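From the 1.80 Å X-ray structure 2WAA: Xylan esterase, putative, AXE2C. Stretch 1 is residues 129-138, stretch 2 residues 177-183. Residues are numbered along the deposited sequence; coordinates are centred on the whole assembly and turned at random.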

# COMPACT_ATOMS: atom_id res chain seq x y z
N VAL A 129 15.75 7.17 -8.63
CA VAL A 129 15.06 6.69 -9.81
C VAL A 129 14.28 5.43 -9.43
O VAL A 129 14.79 4.52 -8.80
N LEU A 130 13.01 5.40 -9.79
CA LEU A 130 12.19 4.22 -9.49
C LEU A 130 12.25 3.20 -10.63
O LEU A 130 12.49 3.56 -11.79
N PRO A 131 11.92 1.92 -10.33
CA PRO A 131 11.83 0.90 -11.41
C PRO A 131 10.84 1.24 -12.51
O PRO A 131 9.87 1.99 -12.27
N GLN A 132 11.04 0.71 -13.71
CA GLN A 132 10.06 0.94 -14.75
C GLN A 132 8.74 0.18 -14.52
O GLN A 132 7.64 0.71 -14.81
N ARG A 133 8.84 -1.07 -14.07
CA ARG A 133 7.65 -1.91 -13.87
C ARG A 133 6.81 -1.34 -12.74
O ARG A 133 7.36 -0.83 -11.77
N LYS A 134 5.49 -1.39 -12.87
CA LYS A 134 4.56 -0.80 -11.90
C LYS A 134 3.48 -1.83 -11.56
O LYS A 134 2.86 -2.38 -12.47
N ILE A 135 3.25 -2.06 -10.26
CA ILE A 135 2.19 -2.93 -9.80
C ILE A 135 1.23 -2.09 -8.92
O ILE A 135 1.66 -1.20 -8.19
N LEU A 136 -0.04 -2.44 -8.99
CA LEU A 136 -1.08 -1.92 -8.11
C LEU A 136 -1.67 -3.16 -7.41
O LEU A 136 -2.13 -4.07 -8.07
N VAL A 137 -1.74 -3.15 -6.08
CA VAL A 137 -2.36 -4.25 -5.33
C VAL A 137 -3.61 -3.69 -4.63
O VAL A 137 -3.52 -2.72 -3.87
N LEU A 138 -4.75 -4.33 -4.87
CA LEU A 138 -6.05 -3.88 -4.30
C LEU A 138 -6.49 -4.92 -3.27
O LEU A 138 -6.42 -6.14 -3.52
N ALA A 177 9.85 -3.83 -9.18
CA ALA A 177 8.71 -3.03 -9.60
C ALA A 177 8.34 -2.01 -8.55
O ALA A 177 8.58 -2.18 -7.35
N GLN A 178 7.75 -0.91 -9.03
CA GLN A 178 7.05 -0.01 -8.10
C GLN A 178 5.80 -0.69 -7.60
O GLN A 178 5.28 -1.60 -8.25
N VAL A 179 5.25 -0.21 -6.48
CA VAL A 179 3.96 -0.72 -6.07
C VAL A 179 3.14 0.40 -5.44
O VAL A 179 3.68 1.24 -4.70
N GLN A 180 1.85 0.42 -5.73
CA GLN A 180 0.89 1.14 -4.85
C GLN A 180 -0.00 0.11 -4.18
O GLN A 180 -0.44 -0.87 -4.82
N LEU A 181 -0.25 0.32 -2.89
CA LEU A 181 -1.22 -0.49 -2.15
C LEU A 181 -2.51 0.35 -2.02
O LEU A 181 -2.46 1.53 -1.55
N VAL A 182 -3.65 -0.19 -2.47
CA VAL A 182 -4.93 0.55 -2.38
C VAL A 182 -5.85 -0.45 -1.69
O VAL A 182 -6.39 -1.35 -2.33
N CYS A 183 -5.96 -0.32 -0.38
CA CYS A 183 -6.54 -1.37 0.46
C CYS A 183 -7.15 -0.67 1.67
O CYS A 183 -6.74 0.45 2.03

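Two parallel strands of the xylan esterase AXE2C lie side by side, their backbones zipped by a ladder of hydrogen bonds and their side chains sorted onto the two faces of the sheet. The shortest bond runs from Gln-178 N to Arg-133 O (2.8 Å). From there the ladder alternates in the usual parallel manner: Ile-135 N donates to Gln-178 O (2.9 Å), Gln-180 N to Ile-135 O (3.0 Å), Val-137 N to Gln-180 O (2.9 Å) and Val-182 N to Val-137 O (2.9 Å). Ile-135 and Val-137 thus each use both backbone N and O to bond the second stretch, and Gln-178 and Gln-180 do the same with the first. CA-H...O contacts fill the gaps, the shorter ones being Val-179 CA to Ile-135 O and Leu-138 CA to Val-182 O, both 3.2 Å.

One side chain joins the polar network across the stretches. Gln-178, with chi1 m and chi2 t, reaches the loop ahead of the first strand, and its NE2 donates to Pro-131 O (3.0 Å) in a nearly straight bond, 171° at the hydrogen. This amide ties the loop to the second strand, and Gln-178 has more area covered by the opposing stretch than any other residue here. Around it, Leu-130 (m, t) brings CD1 to 3.5 Å from Gln-178 OE1, while Pro-131 CD lies 4.0 Å from Gln-178 CG. Lys-134 (chi1 m, chi2 and chi3 t, chi4 p) runs along the same side, with CE 3.5 Å from Gln-178 NE2; its chain then curls so that NZ donates to Gln-132 O (2.8 Å) within its own stretch. The end of the lysine thus lies beside the glutamine amide while its NZ is held by the loop backbone.

Lys-134, Leu-136 and Leu-138 share a face with Gln-178, Gln-180 and Val-182. The end of Leu-136 (t, p) comes nearer the neighbouring strand, with CD1 3.6 Å from Val-182 CG2 and 4.0 Å from Gln-180 CB, so one methyl bridges two residues. Leu-138 (m, t) places CD2 3.7 Å from Val-182 CB, so that the side chain of Val-182 (t) meets both leucines. Gln-180 (m, t) offers its aliphatic base to this packing; its OE1 is hydrogen-bonded elsewhere in the structure.

The other face is more uniformly apolar. Ile-135 (m, t) reaches back with CD1 to 3.5 Å from Ala-177 CB, while its CG2 is a looser 4.4 Å from Val-179 CG2. That same Val-179 methyl (chi1 p) lies 3.9 Å from Val-137 CG2. Val-137 (t) in turn sets CB 4.0 Å from CD2 of Leu-181 (m, t). Buried branched side chains thus interlock in a continuous row. Nearer the loop, Arg-133 CB is 3.7 Å from Ala-177 CB, but the arginine's extended end leads away.

Val-129 and Gln-132 make no contact with the second stretch; the side chain of Gln-132 points away. Cys-183 (p) is covalently bonded to a group elsewhere in the structure.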

# COMPACT_ATOMS: atom_id res chain seq x y z
CB VAL A 129 16.13 6.35 -10.89
CG1 VAL A 129 15.51 5.54 -12.05
CG2 VAL A 129 16.73 7.65 -11.39
CB LEU A 130 10.73 4.68 -9.30
CG LEU A 130 10.44 5.62 -8.09
CD1 LEU A 130 8.95 6.04 -8.15
CD2 LEU A 130 10.81 5.01 -6.75
CB PRO A 131 11.33 -0.35 -10.65
CG PRO A 131 11.90 -0.16 -9.28
CD PRO A 131 11.71 1.33 -9.00
CB GLN A 132 10.63 0.55 -16.11
CG GLN A 132 11.80 1.42 -16.58
CD GLN A 132 11.36 2.79 -16.94
OE1 GLN A 132 10.53 2.97 -17.83
NE2 GLN A 132 11.86 3.78 -16.23
CB ARG A 133 8.08 -3.31 -13.47
CG ARG A 133 8.65 -4.15 -14.64
CD ARG A 133 9.15 -5.43 -14.07
NE ARG A 133 9.72 -6.24 -15.15
CZ ARG A 133 10.46 -7.32 -14.94
NH1 ARG A 133 10.70 -7.76 -13.71
NH2 ARG A 133 10.96 -7.98 -15.99
CB LYS A 134 3.89 0.40 -12.53
CG LYS A 134 4.86 1.59 -12.59
CD LYS A 134 4.26 2.75 -13.41
CE LYS A 134 5.33 3.80 -13.68
NZ LYS A 134 6.43 3.25 -14.64
CB ILE A 135 2.77 -4.04 -8.96
CG1 ILE A 135 3.73 -4.91 -9.81
CG2 ILE A 135 1.67 -4.91 -8.33
CD1 ILE A 135 4.64 -5.76 -8.92
CB LEU A 136 -2.17 -1.26 -8.97
CG LEU A 136 -3.47 -0.93 -8.18
CD1 LEU A 136 -3.23 0.07 -7.03
CD2 LEU A 136 -4.44 -0.31 -9.20
CB VAL A 137 -1.44 -4.82 -4.26
CG1 VAL A 137 -2.05 -6.11 -3.64
CG2 VAL A 137 -0.05 -5.15 -4.87
CB LEU A 138 -7.12 -3.85 -5.39
CG LEU A 138 -6.78 -2.99 -6.60
CD1 LEU A 138 -7.81 -3.10 -7.73
CD2 LEU A 138 -6.59 -1.55 -6.18
CB ALA A 177 7.49 -3.92 -9.91
CB GLN A 178 6.63 1.25 -8.84
CG GLN A 178 7.79 2.08 -9.39
CD GLN A 178 7.23 3.33 -10.00
OE1 GLN A 178 6.36 3.96 -9.39
NE2 GLN A 178 7.74 3.75 -11.16
CB VAL A 179 4.14 -1.90 -5.06
CG1 VAL A 179 4.85 -1.39 -3.75
CG2 VAL A 179 2.81 -2.57 -4.76
CB GLN A 180 0.00 2.07 -5.66
CG GLN A 180 0.76 3.21 -6.31
CD GLN A 180 -0.21 4.32 -6.70
OE1 GLN A 180 -1.44 4.10 -6.83
NE2 GLN A 180 0.33 5.51 -6.87
CB LEU A 181 -0.66 -0.80 -0.76
CG LEU A 181 0.71 -1.47 -0.73
CD1 LEU A 181 1.12 -1.75 0.73
CD2 LEU A 181 0.79 -2.79 -1.59
CB VAL A 182 -5.43 1.00 -3.78
CG1 VAL A 182 -6.89 1.54 -3.72
CG2 VAL A 182 -4.50 2.10 -4.31
CB CYS A 183 -5.49 -2.39 0.87
SG CYS A 183 -3.96 -1.56 1.51